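Local coordinates for protein PhnH (Penicillium herquei, PDB 6JJT) that catalyses an enantioselective intramolecular hydroalkoxylation that closes the ether ring of (2'R)-atrovenetin in the biosynthesis of phenalenones such as herqueinone, at the interface of chains A and B and the interface of chains A and C. Residues are numbered along the deposited sequence; one frame, centred on the assembly and turned at random. Chains: chain A/B/C, PhnH.

Contacts 1 and 2 join one PhnH subunit to two different neighbours of the homotetramer, and the centres of their C-alpha atoms lie about 32 Å apart. They share no residue of chain A: contact 1 uses its strands 84-94 and 99-107, contact 2 its N-terminal loop. On the partner side the strand beginning at residue 26 serves both, through residues 40-42 of chain B (strand 26-44) and C:Leu26 (strand 26-36). Each interface is two-fold symmetric. In these patches, polar side chains beside an aliphatic group and prolines laid on tryptophan make the contact; both probably help hold the homotetramer together.

Contact 1: the interface of chains A and B. Residues chain A 91, 93, 99-100; chain B 40-42, 52.
A:Asn99 ND2 donates to the backbone carbonyl B:Ile41 O at 3.0 Å, a direct polar link across the two-fold interface between neighbouring PhnH subunits, of which this patch is a part. The bond is nearly straight at the hydrogen. B:Ile41 O lies in the plane of the donor amide, but the donor stands 43° out of the carbonyl plane and misses the lone pairs. At the other end of the amide, A:Gln93 NE2 donates to A:Asn99 OD1 at 2.9 Å, in the carbonyl plane and on a lone pair. This second bond probably sets the amide's rotation, with OD1 taken by A:Gln93 and ND2 turned to chain B. With CG anti to its own carbonyl carbon, A:Asn99 leans toward strand 26-44 of chain B and also sets CB against the CA of B:Tyr42.

A:Gln93 reaches chain B by an extended chain. Its NE2 packs at the edge of the B:Tyr40 ring, in the ring plane and 3.6 Å from CE2, with the amide turned 60° from the ring. The amide oxygen is linked to the same tyrosine through water 1, which stands 2.9 Å from A:Gln93 OE1 and equally near the phenol oxygen B:Tyr40 OH. This water bridge probably helps tie the phenol to the amide.

Beside this polar chain, the branched end of A:Leu91 supplies the apolar part. Methyl CD1 fits between the CB atoms of B:Tyr40, 3.8 Å away, and B:Tyr42, with B:Leu52 CB close by. A:Leu91 CD2 stands above the plane of the B:Tyr40 ring, displaced past its rim, 4.0 Å from B:Tyr40 CD2. B:Tyr42 holds its CG between backbone N and carbonyl carbon (chi1 57°), which carries its ring away from A:Asn99 and leaves its CB 3.5 Å from A:Asn99 O.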
ATOM      1  N   LEU A  91      12.870  -1.544  -9.938  1.00  7.39           N
ATOM      2  CA  LEU A  91      14.193  -1.148  -9.460  1.00  8.37           C
ATOM      3  C   LEU A  91      15.061  -0.775 -10.635  1.00  8.00           C
ATOM      4  O   LEU A  91      15.118  -1.515 -11.640  1.00  9.00           O
ATOM      5  CB  LEU A  91      14.801  -2.277  -8.637  1.00 10.16           C
ATOM      6  CG  LEU A  91      16.080  -1.807  -7.921  1.00 11.73           C
ATOM      7  CD1 LEU A  91      16.059  -2.045  -6.430  1.00 11.61           C
ATOM      8  CD2 LEU A  91      17.387  -2.189  -8.625  1.00 12.49           C
ATOM      9  N   GLN A  93      18.884  -0.011 -11.804  1.00  7.93           N
ATOM     10  CA  GLN A  93      20.312  -0.107 -11.443  1.00  8.65           C
ATOM     11  C   GLN A  93      21.041   0.858 -12.395  1.00  8.47           C
ATOM     12  O   GLN A  93      20.932   0.733 -13.579  1.00  8.86           O
ATOM     13  CB  GLN A  93      20.804  -1.547 -11.543  1.00  9.67           C
ATOM     14  CG  GLN A  93      22.229  -1.721 -11.035  1.00 11.03           C
ATOM     15  CD  GLN A  93      22.524  -3.198 -10.967  1.00 11.96           C
ATOM     16  OE1 GLN A  93      22.649  -3.862 -11.973  1.00 13.36           O
ATOM     17  NE2 GLN A  93      22.558  -3.729  -9.755  1.00 10.79           N
ATOM     18  N   ASN A  99      21.547   1.094  -6.811  1.00  7.10           N
ATOM     19  CA  ASN A  99      20.224   0.498  -6.902  1.00  7.23           C
ATOM     20  C   ASN A  99      19.215   1.507  -6.364  1.00  7.54           C
ATOM     21  O   ASN A  99      19.355   2.008  -5.257  1.00  8.01           O
ATOM     22  CB  ASN A  99      20.151  -0.809  -6.102  1.00  8.10           C
ATOM     23  CG  ASN A  99      21.104  -1.857  -6.625  1.00  7.79           C
ATOM     24  OD1 ASN A  99      21.422  -1.887  -7.823  1.00  9.14           O
ATOM     25  ND2 ASN A  99      21.448  -2.801  -5.775  1.00  8.40           N
ATOM     26  N   ILE A 100      18.127   1.740  -7.122  1.00  7.78           N
ATOM     27  CA  ILE A 100      17.125   2.752  -6.775  1.00  7.41           C
ATOM     28  C   ILE A 100      15.730   2.165  -6.908  1.00  7.87           C
ATOM     29  O   ILE A 100      15.358   1.660  -7.978  1.00  8.23           O
ATOM     30  CB  ILE A 100      17.290   4.005  -7.673  1.00  7.90           C
ATOM     31  CG1 ILE A 100      18.728   4.586  -7.670  1.00  9.88           C
ATOM     32  CG2 ILE A 100      16.232   5.063  -7.305  1.00  9.08           C
ATOM     33  CD1 ILE A 100      18.954   5.609  -8.802  1.00 12.20           C
TER
ATOM     34  N   TYR B  40      17.889  -7.222  -4.595  1.00 10.48           N
ATOM     35  CA  TYR B  40      18.539  -5.951  -4.892  1.00 10.49           C
ATOM     36  C   TYR B  40      18.341  -5.013  -3.704  1.00 10.15           C
ATOM     37  O   TYR B  40      17.237  -4.515  -3.468  1.00 10.03           O
ATOM     38  CB  TYR B  40      17.967  -5.335  -6.171  1.00 10.96           C
ATOM     39  CG  TYR B  40      18.405  -6.045  -7.418  1.00 10.89           C
ATOM     40  CD1 TYR B  40      17.744  -7.171  -7.879  1.00 10.76           C
ATOM     41  CD2 TYR B  40      19.491  -5.567  -8.137  1.00 11.47           C
ATOM     42  CE1 TYR B  40      18.185  -7.814  -9.032  1.00 12.48           C
ATOM     43  CE2 TYR B  40      19.946  -6.209  -9.271  1.00 11.36           C
ATOM     44  CZ  TYR B  40      19.289  -7.313  -9.718  1.00 12.03           C
ATOM     45  OH  TYR B  40      19.711  -7.901 -10.896  1.00 13.81           O
ATOM     46  N   ILE B  41      19.408  -4.740  -2.960  1.00  9.50           N
ATOM     47  CA  ILE B  41      19.341  -3.822  -1.846  1.00 10.12           C
ATOM     48  C   ILE B  41      19.421  -2.405  -2.399  1.00  9.92           C
ATOM     49  O   ILE B  41      20.405  -2.032  -3.053  1.00  9.65           O
ATOM     50  CB  ILE B  41      20.469  -4.094  -0.829  1.00 11.40           C
ATOM     51  CG1 ILE B  41      20.308  -5.483  -0.208  1.00 13.69           C
ATOM     52  CG2 ILE B  41      20.494  -3.016   0.235  1.00 12.15           C
ATOM     53  CD1 ILE B  41      21.610  -5.990   0.400  1.00 19.34           C
ATOM     54  N   TYR B  42      18.406  -1.592  -2.086  1.00  8.60           N
ATOM     55  CA  TYR B  42      18.404  -0.217  -2.572  1.00  8.86           C
ATOM     56  C   TYR B  42      18.611   0.793  -1.446  1.00  9.26           C
ATOM     57  O   TYR B  42      18.988   1.933  -1.707  1.00  9.64           O
ATOM     58  CB  TYR B  42      17.116   0.152  -3.343  1.00  8.90           C
ATOM     59  CG  TYR B  42      15.827  -0.037  -2.563  1.00  8.65           C
ATOM     60  CD1 TYR B  42      15.158  -1.254  -2.545  1.00  8.02           C
ATOM     61  CD2 TYR B  42      15.286   1.002  -1.797  1.00  8.72           C
ATOM     62  CE1 TYR B  42      13.971  -1.410  -1.838  1.00  9.28           C
ATOM     63  CE2 TYR B  42      14.115   0.858  -1.063  1.00  8.50           C
ATOM     64  CZ  TYR B  42      13.505  -0.361  -1.076  1.00  8.20           C
ATOM     65  OH  TYR B  42      12.360  -0.531  -0.330  1.00 10.94           O
ATOM     66  N   LEU B  52      14.405  -5.132  -3.014  1.00  8.45           N
ATOM     67  CA  LEU B  52      13.382  -5.633  -3.915  1.00  8.77           C
ATOM     68  C   LEU B  52      13.860  -6.978  -4.439  1.00  9.62           C
ATOM     69  O   LEU B  52      15.057  -7.109  -4.787  1.00 10.07           O
ATOM     70  CB  LEU B  52      13.151  -4.616  -5.051  1.00  8.69           C
ATOM     71  CG  LEU B  52      12.144  -5.042  -6.150  1.00  8.61           C
ATOM     72  CD1 LEU B  52      11.363  -3.847  -6.710  1.00  9.94           C
ATOM     73  CD2 LEU B  52      12.802  -5.816  -7.306  1.00 10.70           C
TER
HETATM   74  O   HOH W   1      21.529  -6.464 -12.619  1.00 19.74           O

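Contact 2: the interface of chains A and C. Residues chain A 21-24; chain C 26, 131, 146.
One face of the C:Trp146 indole carries two consecutive prolines of the N-terminal loop of chain A. A:Pro23 lies over the six-membered ring, its CA 3.8 Å from the centroid, and A:Pro24 lies over the five-membered ring with CD 3.9 Å from that centroid. Both are CH-pi contacts displaced toward the rim. A:Pro21 C meets the edge in the ring plane, while C:Trp131 O and water 2 lie at the edge as well. The loop thus bends around the indole, touching it from above and at its rim. This loop helps form the interface between subunits of the homotetramer, and the patch is part of the two-fold A–C interface. With CG anti to the carbonyl carbon (chi1 -59°), C:Trp146 extends from strand 142-148 toward chain A and brings its benzene end beneath A:Pro23.

Water 2 adds a polar bridge at this rim. The indole nitrogen C:Trp146 NE1 is 2.9 Å from the water, with 156° at the hydrogen, and the water in turn reaches the backbone carbonyl A:Thr22 O. This bridge probably helps set the position of the loop along the indole, while the packed prolines supply the broad apolar contact.

A:Pro24 sits in the corner formed by two indoles, CD toward C:Trp146 and CB and CG toward C:Trp131. These two carbons stand above the plane of the C:Trp131 six-membered ring, displaced past its CZ3 rim, with A:Pro24 CB 3.5 Å from C:Trp131 CZ3. C:Trp131 has its CG anti to the backbone N (chi1 -177°), which sends the indole from strand 129-133 toward the proline.

C:Leu26 closes the patch beside both prolines. Through one branch, methyl CD1, it meets A:Pro23 CB at 3.9 Å and also lies 3.5 Å from the backbone carbonyl A:Pro24 O.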
ATOM      1  N   PRO A  21      -1.642  32.161  -6.902  1.00 30.66           N
ATOM      2  CA  PRO A  21      -0.700  31.066  -6.675  1.00 26.34           C
ATOM      3  C   PRO A  21       0.410  31.010  -7.727  1.00 23.37           C
ATOM      4  O   PRO A  21       0.163  31.110  -8.932  1.00 25.67           O
ATOM      5  CB  PRO A  21      -1.580  29.805  -6.704  1.00 23.40           C
ATOM      6  CG  PRO A  21      -3.004  30.264  -6.917  1.00 27.25           C
ATOM      7  CD  PRO A  21      -3.033  31.759  -6.648  1.00 28.64           C
ATOM      8  N   THR A  22       1.638  30.776  -7.251  1.00 22.40           N
ATOM      9  CA  THR A  22       2.810  30.619  -8.095  1.00 22.96           C
ATOM     10  C   THR A  22       2.995  29.139  -8.428  1.00 22.25           C
ATOM     11  O   THR A  22       3.104  28.341  -7.511  1.00 22.40           O
ATOM     12  CB  THR A  22       4.052  31.088  -7.331  1.00 26.27           C
ATOM     13  OG1 THR A  22       3.828  32.474  -7.076  1.00 31.75           O
ATOM     14  CG2 THR A  22       5.342  30.952  -8.111  1.00 26.97           C
ATOM     15  N   PRO A  23       3.084  28.726  -9.716  1.00 21.52           N
ATOM     16  CA  PRO A  23       3.255  27.297 -10.035  1.00 22.37           C
ATOM     17  C   PRO A  23       4.670  26.816  -9.734  1.00 19.48           C
ATOM     18  O   PRO A  23       5.618  27.621  -9.688  1.00 20.11           O
ATOM     19  CB  PRO A  23       2.950  27.235 -11.531  1.00 23.25           C
ATOM     20  CG  PRO A  23       3.321  28.585 -12.039  1.00 24.39           C
ATOM     21  CD  PRO A  23       2.959  29.555 -10.926  1.00 22.96           C
ATOM     22  N   PRO A  24       4.889  25.499  -9.492  1.00 19.07           N
ATOM     23  CA  PRO A  24       6.238  25.007  -9.262  1.00 17.02           C
ATOM     24  C   PRO A  24       6.989  24.991 -10.584  1.00 14.66           C
ATOM     25  O   PRO A  24       6.388  25.173 -11.649  1.00 17.56           O
ATOM     26  CB  PRO A  24       6.026  23.547  -8.819  1.00 18.35           C
ATOM     27  CG  PRO A  24       4.779  23.210  -9.591  1.00 16.89           C
ATOM     28  CD  PRO A  24       3.874  24.431  -9.448  1.00 20.17           C
TER
ATOM     29  N   LEU C  26       0.418  23.126 -16.204  1.00 16.32           N
ATOM     30  CA  LEU C  26       0.052  23.227 -14.807  1.00 15.92           C
ATOM     31  C   LEU C  26      -1.165  24.131 -14.711  1.00 16.28           C
ATOM     32  O   LEU C  26      -1.131  25.243 -15.250  1.00 20.21           O
ATOM     33  CB  LEU C  26       1.201  23.863 -14.008  1.00 18.67           C
ATOM     34  CG  LEU C  26       2.558  23.194 -14.222  1.00 22.00           C
ATOM     35  CD1 LEU C  26       3.681  24.035 -13.611  1.00 25.31           C
ATOM     36  CD2 LEU C  26       2.548  21.771 -13.687  1.00 24.60           C
ATOM     37  N   TRP C 131      -0.415  17.980  -7.631  1.00  7.72           N
ATOM     38  CA  TRP C 131       0.843  18.167  -6.912  1.00  7.95           C
ATOM     39  C   TRP C 131       0.746  19.475  -6.141  1.00  8.79           C
ATOM     40  O   TRP C 131       0.237  20.488  -6.663  1.00  8.40           O
ATOM     41  CB  TRP C 131       1.984  18.312  -7.922  1.00  7.57           C
ATOM     42  CG  TRP C 131       3.355  18.434  -7.317  1.00  7.46           C
ATOM     43  CD1 TRP C 131       4.266  17.426  -7.116  1.00  8.49           C
ATOM     44  CD2 TRP C 131       3.967  19.644  -6.802  1.00  8.10           C
ATOM     45  NE1 TRP C 131       5.391  17.915  -6.521  1.00  8.24           N
ATOM     46  CE2 TRP C 131       5.249  19.276  -6.319  1.00  8.16           C
ATOM     47  CE3 TRP C 131       3.554  20.984  -6.706  1.00  9.38           C
ATOM     48  CZ2 TRP C 131       6.135  20.209  -5.780  1.00  8.98           C
ATOM     49  CZ3 TRP C 131       4.426  21.906  -6.138  1.00 10.15           C
ATOM     50  CH2 TRP C 131       5.709  21.523  -5.708  1.00  9.67           C
ATOM     51  N   TRP C 146      -1.881  21.870  -7.839  1.00  9.64           N
ATOM     52  CA  TRP C 146      -1.887  22.080  -9.283  1.00 10.10           C
ATOM     53  C   TRP C 146      -2.220  20.769  -9.954  1.00  8.84           C
ATOM     54  O   TRP C 146      -1.656  19.719  -9.608  1.00  9.69           O
ATOM     55  CB  TRP C 146      -0.523  22.587  -9.816  1.00 11.60           C
ATOM     56  CG  TRP C 146      -0.146  23.882  -9.160  1.00 13.52           C
ATOM     57  CD1 TRP C 146       0.358  24.071  -7.898  1.00 13.58           C
ATOM     58  CD2 TRP C 146      -0.373  25.149  -9.745  1.00 14.41           C
ATOM     59  NE1 TRP C 146       0.455  25.432  -7.685  1.00 17.32           N
ATOM     60  CE2 TRP C 146       0.021  26.115  -8.788  1.00 15.58           C
ATOM     61  CE3 TRP C 146      -0.792  25.546 -11.012  1.00 15.66           C
ATOM     62  CZ2 TRP C 146      -0.044  27.484  -9.051  1.00 18.31           C
ATOM     63  CZ3 TRP C 146      -0.813  26.900 -11.282  1.00 17.75           C
ATOM     64  CH2 TRP C 146      -0.474  27.842 -10.302  1.00 18.51           C
TER
HETATM   65  O   HOH W   2       1.285  27.334  -5.672  1.00 22.65           O